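Local coordinates for glutamate--LysW ligase ArgX (Sulfolobus tokodaii, PDB 3VPB) that joins the amino group of glutamate to the gamma-carboxyl group of the C-terminal glutamate of the carrier protein LysW, using ATP, in arginine biosynthesis, at the interface of chains A and B. Sequence-based numbering; all coordinates share one arbitrary frame. Chains: chain A/B, Putative acetylornithine deacetylase.

Contact 1: the interface of chains A and B. Residues chain A 40, 65, 68-69; chain B 88-89, 92, 96.
The methyl group of A:Ala65 sits among three side chains of the facing helix B:87-96, with CB 3.7 Å from CD2 of B:Leu89 and at wider spacing from CB of B:Ser92 and CG2 of B:Ile88. CG2 of B:Ile88 faces both A:Ala65 and the phenyl ring of A:Phe40. The ring reaches in from a loop and sets its CE2-CZ side against the main chain of the helix: CE2 lies 3.7 Å from CA of B:Ser92, and CZ approaches the carbonyl oxygen of B:Ile88. On its own side the ring is met in plane, at the edge, by the methyl of A:Ala69. The small side chains of A:Ala65 and A:Ala69 probably allow this close approach of the two helices. Farther out, CG of B:Arg96 packs 3.4 Å from CA of A:Ala69, although this arginine is poorly ordered. At the rim, B:Ser92 has OG anti to its backbone N (chi1 -170°), pointing at the carbonyl oxygen of A:Ala65, to which OG donates a short hydrogen bond of 2.5 Å. The hydroxyl approaches at a C=O...O angle of 126°, tilted 34° from the carbonyl plane. Water 1 extends the link, lying 2.9 Å from both OG of B:Ser92 and the carboxylate OE2 of A:Glu68. Were B:Ser92 an alanine, the A:Ala65 carbonyl would probably lose this cross-chain donor, and water 1 its contact with the hydroxyl. ArgX is a homotetramer, and this helix-to-helix patch, repeated by the two-fold, joins two of its subunits.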
loop_
_atom_site.group_PDB
_atom_site.type_symbol
_atom_site.label_atom_id
_atom_site.label_comp_id
_atom_site.label_asym_id
_atom_site.label_seq_id
_atom_site.Cartn_x
_atom_site.Cartn_y
_atom_site.Cartn_z
ATOM N N PHE A 40 16.928 -14.426 18.669
ATOM C CA PHE A 40 16.455 -15.781 18.930
ATOM C C PHE A 40 17.611 -16.510 19.595
ATOM O O PHE A 40 18.432 -17.159 18.934
ATOM C CB PHE A 40 16.057 -16.519 17.638
ATOM C CG PHE A 40 14.606 -16.427 17.298
ATOM C CD1 PHE A 40 14.190 -15.782 16.139
ATOM C CD2 PHE A 40 13.637 -17.008 18.126
ATOM C CE1 PHE A 40 12.826 -15.707 15.799
ATOM C CE2 PHE A 40 12.285 -16.923 17.791
ATOM C CZ PHE A 40 11.889 -16.274 16.626
ATOM N N ALA A 65 6.459 -13.988 20.508
ATOM C CA ALA A 65 7.083 -15.201 19.959
ATOM C C ALA A 65 8.582 -15.323 20.239
ATOM O O ALA A 65 9.055 -16.412 20.597
ATOM C CB ALA A 65 6.803 -15.324 18.466
ATOM N N GLU A 68 8.984 -16.027 24.068
ATOM C CA GLU A 68 8.592 -17.436 24.289
ATOM C C GLU A 68 9.667 -18.444 23.880
ATOM O O GLU A 68 9.867 -19.467 24.564
ATOM C CB GLU A 68 7.320 -17.756 23.518
ATOM C CG GLU A 68 6.065 -17.224 24.211
ATOM C CD GLU A 68 4.819 -17.399 23.338
ATOM O OE1 GLU A 68 3.699 -17.201 23.860
ATOM O OE2 GLU A 68 4.966 -17.746 22.135
ATOM N N ALA A 69 10.352 -18.155 22.786
ATOM C CA ALA A 69 11.427 -19.022 22.310
ATOM C C ALA A 69 12.577 -19.062 23.316
ATOM O O ALA A 69 13.316 -20.030 23.372
ATOM C CB ALA A 69 11.916 -18.587 20.952
ATOM N N ILE B 88 8.457 -16.111 11.691
ATOM C CA ILE B 88 8.832 -15.818 13.096
ATOM C C ILE B 88 8.148 -16.796 14.048
ATOM O O ILE B 88 8.789 -17.311 14.978
ATOM C CB ILE B 88 8.571 -14.333 13.488
ATOM C CG1 ILE B 88 9.507 -13.419 12.687
ATOM C CG2 ILE B 88 8.703 -14.119 15.043
ATOM C CD1 ILE B 88 9.137 -11.937 12.726
ATOM N N LEU B 89 6.863 -17.062 13.804
ATOM C CA LEU B 89 6.125 -18.023 14.645
ATOM C C LEU B 89 6.697 -19.440 14.504
ATOM O O LEU B 89 6.781 -20.193 15.492
ATOM C CB LEU B 89 4.628 -17.996 14.298
ATOM C CG LEU B 89 3.954 -16.625 14.449
ATOM C CD1 LEU B 89 2.494 -16.858 14.275
ATOM C CD2 LEU B 89 4.266 -15.967 15.808
ATOM N N SER B 92 10.041 -19.538 16.302
ATOM C CA SER B 92 9.792 -19.617 17.756
ATOM C C SER B 92 9.584 -21.056 18.266
ATOM O O SER B 92 10.239 -21.480 19.249
ATOM C CB SER B 92 8.581 -18.757 18.173
ATOM O OG SER B 92 8.502 -18.673 19.585
ATOM N N ARG B 96 12.513 -23.253 20.326
ATOM C CA ARG B 96 12.153 -23.680 21.661
ATOM C C ARG B 96 12.367 -25.168 21.904
ATOM O O ARG B 96 12.700 -25.577 23.021
ATOM C CB ARG B 96 10.687 -23.351 21.888
ATOM C CG ARG B 96 10.501 -22.232 22.827
ATOM C CD ARG B 96 10.503 -22.783 24.228
ATOM N NE ARG B 96 9.395 -23.716 24.396
ATOM C CZ ARG B 96 9.317 -24.624 25.365
ATOM N NH1 ARG B 96 10.288 -24.739 26.270
ATOM N NH2 ARG B 96 8.264 -25.424 25.417
HETATM O O HOH W 1 6.007 -19.872 20.539
#

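Contact 2: the interface of chains A and B. Residues chain A 35-37; chain B 111-112, 115.
B:Lys115 leaves helix B:110-120 with CG beside its backbone N (chi1 -72°) and then runs extended, carrying NZ across to the loop of A:Gln35 and A:Glu36. The carboxylate of A:Glu36 reaches the same ammonium group through a bend at chi2 (-50°), which folds it back toward the lysine. ArgX belongs to the LysX subfamily of the RimK family, ATP-grasp ligases, and this patch brings a loop of the pre-ATP-grasp region of chain A against a helix from the ATP-grasp region of chain B. Oxygens from both chains surround NZ of B:Lys115. The salt bridge to OE1 of A:Glu36 spans 2.9 Å, the nitrogen coming from above the carboxylate plane. A hydrogen bond of 3.1 Å joins NZ to the backbone carbonyl oxygen of A:Gln35, whose plane the nitrogen also meets from above. Within chain B, OE2 of B:Glu111 also accepts a bond, 2.9 Å from NZ, on its anti side and near the carboxylate plane; this bond within the helix is likely to hold the lysine end in place for its partners on chain A. The two acidic groups would probably favour the charged form of the lysine, which in turn is likely to ease the repulsion between OE1 of A:Glu36 and OE2 of B:Glu111, 5.0 Å apart. Beside the ammonium group the side chains also pack. Those of A:Gln35 and B:Glu111 run alongside one another in the same direction, their amide and carboxylate planes 24° apart, with CA of A:Gln35 3.9 Å from the carboxylate carbon CD of B:Glu111. A:Pro37 lies at about a right angle to B:Lys115, placing its ring CD 3.8 Å from the lysine CB. The pyrrolidine CB and CG also approach the carbonyl oxygen of B:Ala112, while the methyl of that alanine faces the carbonyl oxygen of A:Gln35.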
loop_
_atom_site.group_PDB
_atom_site.type_symbol
_atom_site.label_atom_id
_atom_site.label_comp_id
_atom_site.label_asym_id
_atom_site.label_seq_id
_atom_site.Cartn_x
_atom_site.Cartn_y
_atom_site.Cartn_z
ATOM N N GLN A 35 12.647 0.124 18.948
ATOM C CA GLN A 35 14.013 0.624 18.995
ATOM C C GLN A 35 15.071 -0.482 19.067
ATOM O O GLN A 35 16.144 -0.351 18.480
ATOM C CB GLN A 35 14.172 1.633 20.141
ATOM C CG GLN A 35 13.124 2.763 20.080
ATOM C CD GLN A 35 13.145 3.709 21.266
ATOM O OE1 GLN A 35 12.468 4.738 21.240
ATOM N NE2 GLN A 35 13.904 3.368 22.311
ATOM N N GLU A 36 14.779 -1.570 19.775
ATOM C CA GLU A 36 15.781 -2.617 20.017
ATOM C C GLU A 36 15.429 -3.906 19.293
ATOM O O GLU A 36 14.282 -4.349 19.369
ATOM C CB GLU A 36 15.912 -2.917 21.508
ATOM C CG GLU A 36 16.431 -1.741 22.334
ATOM C CD GLU A 36 17.700 -1.103 21.774
ATOM O OE1 GLU A 36 17.747 0.149 21.707
ATOM O OE2 GLU A 36 18.647 -1.836 21.390
ATOM N N PRO A 37 16.414 -4.516 18.600
ATOM C CA PRO A 37 16.144 -5.819 18.004
ATOM C C PRO A 37 16.137 -6.896 19.089
ATOM O O PRO A 37 16.691 -6.663 20.179
ATOM C CB PRO A 37 17.330 -6.021 17.052
ATOM C CG PRO A 37 18.425 -5.242 17.640
ATOM C CD PRO A 37 17.720 -3.992 18.173
ATOM N N GLU B 111 14.906 1.451 12.705
ATOM C CA GLU B 111 15.949 1.695 13.696
ATOM C C GLU B 111 16.511 0.378 14.230
ATOM O O GLU B 111 17.729 0.187 14.290
ATOM C CB GLU B 111 15.396 2.513 14.874
ATOM C CG GLU B 111 16.431 2.685 15.993
ATOM C CD GLU B 111 15.912 3.488 17.172
ATOM O OE1 GLU B 111 14.840 4.110 17.056
ATOM O OE2 GLU B 111 16.600 3.524 18.211
ATOM N N ALA B 112 15.619 -0.521 14.624
ATOM C CA ALA B 112 16.044 -1.825 15.108
ATOM C C ALA B 112 16.772 -2.656 14.035
ATOM O O ALA B 112 17.700 -3.381 14.353
ATOM C CB ALA B 112 14.864 -2.594 15.649
ATOM N N LYS B 115 20.439 -1.508 13.819
ATOM C CA LYS B 115 21.094 -2.138 14.994
ATOM C C LYS B 115 21.398 -3.635 14.840
ATOM O O LYS B 115 22.494 -4.104 15.213
ATOM C CB LYS B 115 20.284 -1.897 16.262
ATOM C CG LYS B 115 20.360 -0.463 16.728
ATOM C CD LYS B 115 19.430 -0.197 17.918
ATOM C CE LYS B 115 19.400 1.307 18.190
ATOM N NZ LYS B 115 18.437 1.614 19.283
#

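The C-alpha centres of contact 1 and contact 2 lie about 18 Å apart on one two-fold symmetric interface, and the two share no residues. Their chain A parts are nevertheless close in sequence: the loop of contact 2 runs toward strand 38-39, immediately followed by the phenylalanine of contact 1. On chain B, helices 87-96 and 110-120 are separated by strand 104-107. Contact 1 supplies mainly close helix packing, contact 2 mainly charge pairing, and the two-fold repeats both with the chains exchanged. Spaced fastenings of different character are likely to fix the relative orientation of these two subunits within the tetramer.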